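Local coordinates for zona occludens toxin N-terminal domain-containing protein (Neisseria meningitidis MC58, PDB 2R2A), which is of unknown function but, as the N-terminal P-loop NTPase-like domain of a zonular occludens toxin (Zot) family membrane protein, probably binds nucleotide, at residues 5-10 against 142-147; 88-93 against 125-130. All coordinates share one frame; numbering follows the deposited sequence. Where two conformers were deposited one is given.

Interaction 1 (5-10 against 142-147); sequences AEICLI and TLVRKH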
loop_
_atom_site.group_PDB
_atom_site.type_symbol
_atom_site.label_atom_id
_atom_site.label_comp_id
_atom_site.label_asym_id
_atom_site.label_seq_id
_atom_site.Cartn_x
_atom_site.Cartn_y
_atom_site.Cartn_z
ATOM N N ALA A 5 7.913 -8.453 7.916
ATOM C CA ALA A 5 7.316 -7.402 7.118
ATOM C C ALA A 5 7.396 -7.707 5.622
ATOM O O ALA A 5 8.359 -8.328 5.137
ATOM C CB ALA A 5 7.972 -6.069 7.431
ATOM N N GLU A 6 6.383 -7.264 4.886
ATOM C CA GLU A 6 6.446 -7.404 3.447
ATOM C C GLU A 6 5.829 -6.181 2.744
ATOM O O GLU A 6 5.256 -5.312 3.407
ATOM C CB GLU A 6 5.809 -8.743 3.009
ATOM C CG GLU A 6 4.291 -8.725 2.901
ATOM C CD GLU A 6 3.710 -9.991 2.252
ATOM O OE1 GLU A 6 4.453 -10.985 2.074
ATOM O OE2 GLU A 6 2.496 -9.990 1.934
ATOM N N ILE A 7 6.013 -6.125 1.427
ATOM C CA ILE A 7 5.381 -5.124 0.572
ATOM C C ILE A 7 4.321 -5.804 -0.298
ATOM O O ILE A 7 4.603 -6.753 -1.032
ATOM C CB ILE A 7 6.362 -4.367 -0.349
ATOM C CG1 ILE A 7 7.459 -3.698 0.486
ATOM C CG2 ILE A 7 5.565 -3.324 -1.212
ATOM C CD1 ILE A 7 8.466 -2.917 -0.350
ATOM N N CYS A 8 3.114 -5.279 -0.190
ATOM C CA CYS A 8 1.940 -5.797 -0.879
ATOM C C CYS A 8 1.450 -4.730 -1.852
ATOM O O CYS A 8 1.281 -3.551 -1.476
ATOM C CB CYS A 8 0.849 -6.119 0.144
ATOM S SG CYS A 8 -0.726 -6.627 -0.612
ATOM N N LEU A 9 1.185 -5.154 -3.086
ATOM C CA LEU A 9 0.668 -4.274 -4.142
ATOM C C LEU A 9 -0.812 -4.592 -4.457
ATOM O O LEU A 9 -1.181 -5.774 -4.615
ATOM C CB LEU A 9 1.530 -4.434 -5.385
ATOM C CG LEU A 9 1.089 -3.759 -6.689
ATOM C CD1 LEU A 9 1.010 -2.226 -6.561
ATOM C CD2 LEU A 9 2.041 -4.128 -7.832
ATOM N N ILE A 10 -1.657 -3.562 -4.540
ATOM C CA ILE A 10 -3.024 -3.770 -4.945
ATOM C C ILE A 10 -3.269 -2.879 -6.176
ATOM O O ILE A 10 -3.082 -1.663 -6.117
ATOM C CB ILE A 10 -4.017 -3.473 -3.837
ATOM C CG1 ILE A 10 -3.827 -4.391 -2.593
ATOM C CG2 ILE A 10 -5.440 -3.653 -4.430
ATOM C CD1 ILE A 10 -4.486 -3.806 -1.279
ATOM N N THR A 142 10.137 -4.687 -7.628
ATOM C CA THR A 142 11.004 -5.853 -7.418
ATOM C C THR A 142 10.880 -6.434 -6.001
ATOM O O THR A 142 11.149 -7.611 -5.787
ATOM C CB THR A 142 12.493 -5.539 -7.758
ATOM O OG1 THR A 142 13.193 -6.757 -8.028
ATOM C CG2 THR A 142 13.190 -4.821 -6.600
ATOM N N LEU A 143 10.492 -5.597 -5.045
ATOM C CA LEU A 143 10.383 -5.997 -3.638
ATOM C C LEU A 143 9.019 -6.554 -3.235
ATOM O O LEU A 143 8.863 -7.089 -2.128
ATOM C CB LEU A 143 10.719 -4.814 -2.743
ATOM C CG LEU A 143 12.116 -4.244 -2.914
ATOM C CD1 LEU A 143 12.050 -2.866 -2.321
ATOM C CD2 LEU A 143 13.207 -5.137 -2.269
ATOM N N VAL A 144 8.048 -6.465 -4.127
ATOM C CA VAL A 144 6.675 -6.880 -3.822
ATOM C C VAL A 144 6.659 -8.381 -3.650
ATOM O O VAL A 144 7.249 -9.093 -4.471
ATOM C CB VAL A 144 5.700 -6.463 -4.973
ATOM C CG1 VAL A 144 4.309 -7.152 -4.786
ATOM C CG2 VAL A 144 5.602 -4.943 -5.048
ATOM N N ARG A 145 6.007 -8.861 -2.595
ATOM C CA ARG A 145 5.875 -10.312 -2.322
ATOM C C ARG A 145 4.409 -10.777 -2.294
ATOM O O ARG A 145 4.122 -11.950 -2.078
ATOM C CB ARG A 145 6.610 -10.707 -1.028
ATOM C CG ARG A 145 8.120 -10.765 -1.226
ATOM C CD ARG A 145 8.806 -11.477 -0.037
ATOM N NE ARG A 145 10.236 -11.175 0.025
ATOM C CZ ARG A 145 11.215 -12.051 -0.214
ATOM N NH1 ARG A 145 10.933 -13.320 -0.533
ATOM N NH2 ARG A 145 12.483 -11.654 -0.121
ATOM N N LYS A 146 3.489 -9.839 -2.514
ATOM C CA LYS A 146 2.077 -10.179 -2.708
ATOM C C LYS A 146 1.431 -9.117 -3.615
ATOM O O LYS A 146 1.513 -7.922 -3.348
ATOM C CB LYS A 146 1.331 -10.324 -1.358
ATOM C CG LYS A 146 -0.192 -10.588 -1.501
ATOM C CD LYS A 146 -0.803 -11.267 -0.255
ATOM C CE LYS A 146 -1.152 -10.287 0.912
ATOM N NZ LYS A 146 -2.255 -10.792 1.908
ATOM N N HIS A 147 0.818 -9.537 -4.716
ATOM C CA HIS A 147 0.181 -8.585 -5.636
ATOM C C HIS A 147 -1.261 -9.025 -5.835
ATOM O O HIS A 147 -1.486 -10.152 -6.196
ATOM C CB HIS A 147 0.987 -8.530 -6.941
ATOM C CG HIS A 147 0.445 -7.675 -8.047
ATOM N ND1 HIS A 147 -0.541 -6.718 -7.898
ATOM C CD2 HIS A 147 0.851 -7.584 -9.340
ATOM C CE1 HIS A 147 -0.735 -6.096 -9.050
ATOM N NE2 HIS A 147 0.097 -6.615 -9.938
HETATM O O HOH W 1 8.012 -7.819 0.426
#
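Two straight backbone bonds join the two segments, whose directions differ by 52°: R145 N to I7 O (3.0 Å) and L9 N to K146 O (2.8 Å). Between them K146 N is buried with no partner, next to the corner the chain turns at R145, and regular parallel pairing settles only at L9 with H147. Ahead of the corner a water takes the N-H of I7 and donates to L143 O, bridging the two backbones.

Hydrophobic contacts come from I7, L9, L143 and V144. I7 sends CD1 against L143 CB (3.8 Å), while V144 crosses I7 at about a right angle, its CG2 near I7 CG2 and its CG1 against L9 CB (3.9 Å).

L9 and H147 lie side by side and point the same way, both with CG anti to the backbone N (chi1 172° and 176°). L9 CD2 sits over the centre of the imidazole, 3.6 Å from the centroid of the H147 ring, a CH-pi contact. H147 ND1 also makes a weak bond to L9 O (3.5 Å), and W163 meets the same ring.

E6 and C8 touch the aliphatic part of K146 with their heteroatoms: E6 OE2 rests on K146 CB (3.5 Å), and C8 SG packs near K146 CE. K146 NZ remains 4.8 Å from E6 OE2 and bonds to the hydroxyl of Y148 instead.

Strand 7-11 leads into a glycine-rich loop and helix 18-28, a pattern consistent with a Walker A P-loop, and strand 144-152 flanks it in a P-loop NTPase-like sheet.

Interaction 2 (88-93 against 125-130); sequences GSIVIV and DIFVLT
I90 and I92 lie alongside the phenyl ring of F127, with all three side chains on one face of the sheet. The CD2-CE2 side of the ring rests against the pair, I90 CG2 at the ring edge by F127 CE2 (4.0 Å) and I92 CG1 obliquely at F127 CD2 (3.9 Å). M22 and M25 of helix 18-28 also touch the ring, and M22 packs on I92. Farther along, L129 bends its end back toward the neighbouring strand: L129 CD1 meets I92 CG2 at 4.1 Å, the two side chains crossing obliquely.

On the other face V91 pairs with I126 and V93 with V128 in looser side-by-side contacts, V91 CB standing 4.4 Å from I126 CG1.

Between the two faces the strands run nearly parallel, 7° apart, and are laced by five backbone bonds. These alternate from one strand to the other, from D125 N to S89 O (3.1 Å, the most bent), through the 2.8 Å bond of F127 N to V91 O, to L129 N on V93 O (3.0 Å).

D125 brings a carboxylate into these buried surroundings, but it is well supplied: OD2 forms a salt bridge with R41 and OD1 accepts the N-H of E6. The chemistry thus implies a solvent-shielded core pairing, ordered by main-chain bonds and filled by hydrocarbon, its charge probably compensated where strand 125-130 begins.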
loop_
_atom_site.group_PDB
_atom_site.type_symbol
_atom_site.label_atom_id
_atom_site.label_comp_id
_atom_site.label_asym_id
_atom_site.label_seq_id
_atom_site.Cartn_x
_atom_site.Cartn_y
_atom_site.Cartn_z
ATOM N N GLY A 88 8.171 -1.011 13.376
ATOM C CA GLY A 88 7.112 -2.006 13.314
ATOM C C GLY A 88 5.763 -1.447 12.875
ATOM O O GLY A 88 4.720 -2.037 13.151
ATOM N N SER A 89 5.769 -0.319 12.173
ATOM C CA SER A 89 4.504 0.311 11.794
ATOM C C SER A 89 4.036 -0.234 10.442
ATOM O O SER A 89 4.748 -1.009 9.800
ATOM C CB SER A 89 4.626 1.855 11.808
ATOM O OG SER A 89 5.609 2.311 10.902
ATOM N N ILE A 90 2.860 0.195 10.026
ATOM C CA ILE A 90 2.263 -0.240 8.765
ATOM C C ILE A 90 2.018 0.991 7.890
ATOM O O ILE A 90 1.436 1.971 8.358
ATOM C CB ILE A 90 0.905 -0.973 9.079
ATOM C CG1 ILE A 90 1.124 -2.235 9.931
ATOM C CG2 ILE A 90 0.138 -1.316 7.741
ATOM C CD1 ILE A 90 -0.170 -2.939 10.434
ATOM N N VAL A 91 2.405 0.950 6.606
ATOM C CA VAL A 91 2.265 2.146 5.787
ATOM C C VAL A 91 1.343 1.760 4.634
ATOM O O VAL A 91 1.578 0.730 4.029
ATOM C CB VAL A 91 3.642 2.575 5.225
ATOM C CG1 VAL A 91 3.483 3.688 4.235
ATOM C CG2 VAL A 91 4.634 3.001 6.373
ATOM N N ILE A 92 0.285 2.530 4.376
ATOM C CA ILE A 92 -0.644 2.224 3.261
ATOM C C ILE A 92 -0.708 3.478 2.389
ATOM O O ILE A 92 -1.136 4.557 2.868
ATOM C CB ILE A 92 -2.083 1.881 3.762
ATOM C CG1 ILE A 92 -2.015 0.689 4.746
ATOM C CG2 ILE A 92 -3.060 1.669 2.575
ATOM C CD1 ILE A 92 -3.311 0.490 5.620
ATOM N N VAL A 93 -0.280 3.352 1.132
ATOM C CA VAL A 93 -0.168 4.544 0.308
ATOM C C VAL A 93 -1.136 4.344 -0.847
ATOM O O VAL A 93 -0.968 3.444 -1.663
ATOM C CB VAL A 93 1.290 4.773 -0.153
ATOM C CG1 VAL A 93 1.367 5.904 -1.151
ATOM C CG2 VAL A 93 2.207 5.117 1.078
ATOM N N ASP A 125 5.564 -2.972 7.484
ATOM C CA ASP A 125 4.716 -3.513 6.409
ATOM C C ASP A 125 4.199 -2.390 5.530
ATOM O O ASP A 125 3.791 -1.352 6.016
ATOM C CB ASP A 125 3.577 -4.341 6.972
ATOM C CG ASP A 125 4.021 -5.754 7.321
ATOM O OD1 ASP A 125 4.027 -6.612 6.408
ATOM O OD2 ASP A 125 4.387 -5.997 8.489
ATOM N N ILE A 126 4.230 -2.583 4.218
ATOM C CA ILE A 126 3.864 -1.519 3.317
ATOM C C ILE A 126 2.806 -2.065 2.357
ATOM O O ILE A 126 2.942 -3.184 1.893
ATOM C CB ILE A 126 5.093 -1.065 2.467
ATOM C CG1 ILE A 126 6.208 -0.516 3.376
ATOM C CG2 ILE A 126 4.638 -0.034 1.386
ATOM C CD1 ILE A 126 7.599 -0.343 2.680
ATOM N N PHE A 127 1.730 -1.312 2.139
ATOM C CA PHE A 127 0.723 -1.638 1.079
ATOM C C PHE A 127 0.747 -0.470 0.109
ATOM O O PHE A 127 0.614 0.680 0.539
ATOM C CB PHE A 127 -0.675 -1.741 1.670
ATOM C CG PHE A 127 -0.841 -2.893 2.607
ATOM C CD1 PHE A 127 -1.355 -4.093 2.148
ATOM C CD2 PHE A 127 -0.411 -2.793 3.954
ATOM C CE1 PHE A 127 -1.487 -5.214 3.018
ATOM C CE2 PHE A 127 -0.519 -3.910 4.819
ATOM C CZ PHE A 127 -1.058 -5.093 4.364
ATOM N N VAL A 128 0.839 -0.748 -1.199
ATOM C CA VAL A 128 0.751 0.332 -2.176
ATOM C C VAL A 128 -0.402 0.006 -3.123
ATOM O O VAL A 128 -0.548 -1.126 -3.546
ATOM C CB VAL A 128 2.064 0.517 -2.999
ATOM C CG1 VAL A 128 3.103 1.341 -2.161
ATOM C CG2 VAL A 128 2.631 -0.818 -3.453
ATOM N N LEU A 129 -1.290 0.973 -3.318
ATOM C CA LEU A 129 -2.431 0.816 -4.215
ATOM C C LEU A 129 -2.180 1.733 -5.398
ATOM O O LEU A 129 -1.683 2.894 -5.227
ATOM C CB LEU A 129 -3.722 1.260 -3.509
ATOM C CG LEU A 129 -4.308 0.335 -2.437
ATOM C CD1 LEU A 129 -3.367 0.229 -1.285
ATOM C CD2 LEU A 129 -5.677 0.900 -1.980
ATOM N N THR A 130 -2.477 1.242 -6.609
ATOM C CA THR A 130 -2.316 2.146 -7.726
ATOM C C THR A 130 -3.182 1.543 -8.823
ATOM O O THR A 130 -3.695 0.421 -8.656
ATOM C CB THR A 130 -0.807 2.324 -8.166
ATOM O OG1 THR A 130 -0.737 3.293 -9.242
ATOM C CG2 THR A 130 -0.225 1.007 -8.685
#

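Interactions 1 and 2 lie side by side in one sheet, their centres about 9 Å apart. Strand 7-11 neighbours strand 125-130, giving the order 90-93, 125-130, 7-11, 144-152 across the middle of the domain. The two contacts touch through probable hydrogen bonds, V128 N to C8 O and I10 N to V128 O, both 2.9 Å. Along the chain, 88-93 and 125-130 fall inside the long excursion that interaction 1 closes. Helix 18-28 packs on both contacts, against K146 and F127 among others. In the sheet, strands 125-130 and 144-152 flank strand 7-11, which leads to the probable P-loop, consistent with a nucleotide-binding core.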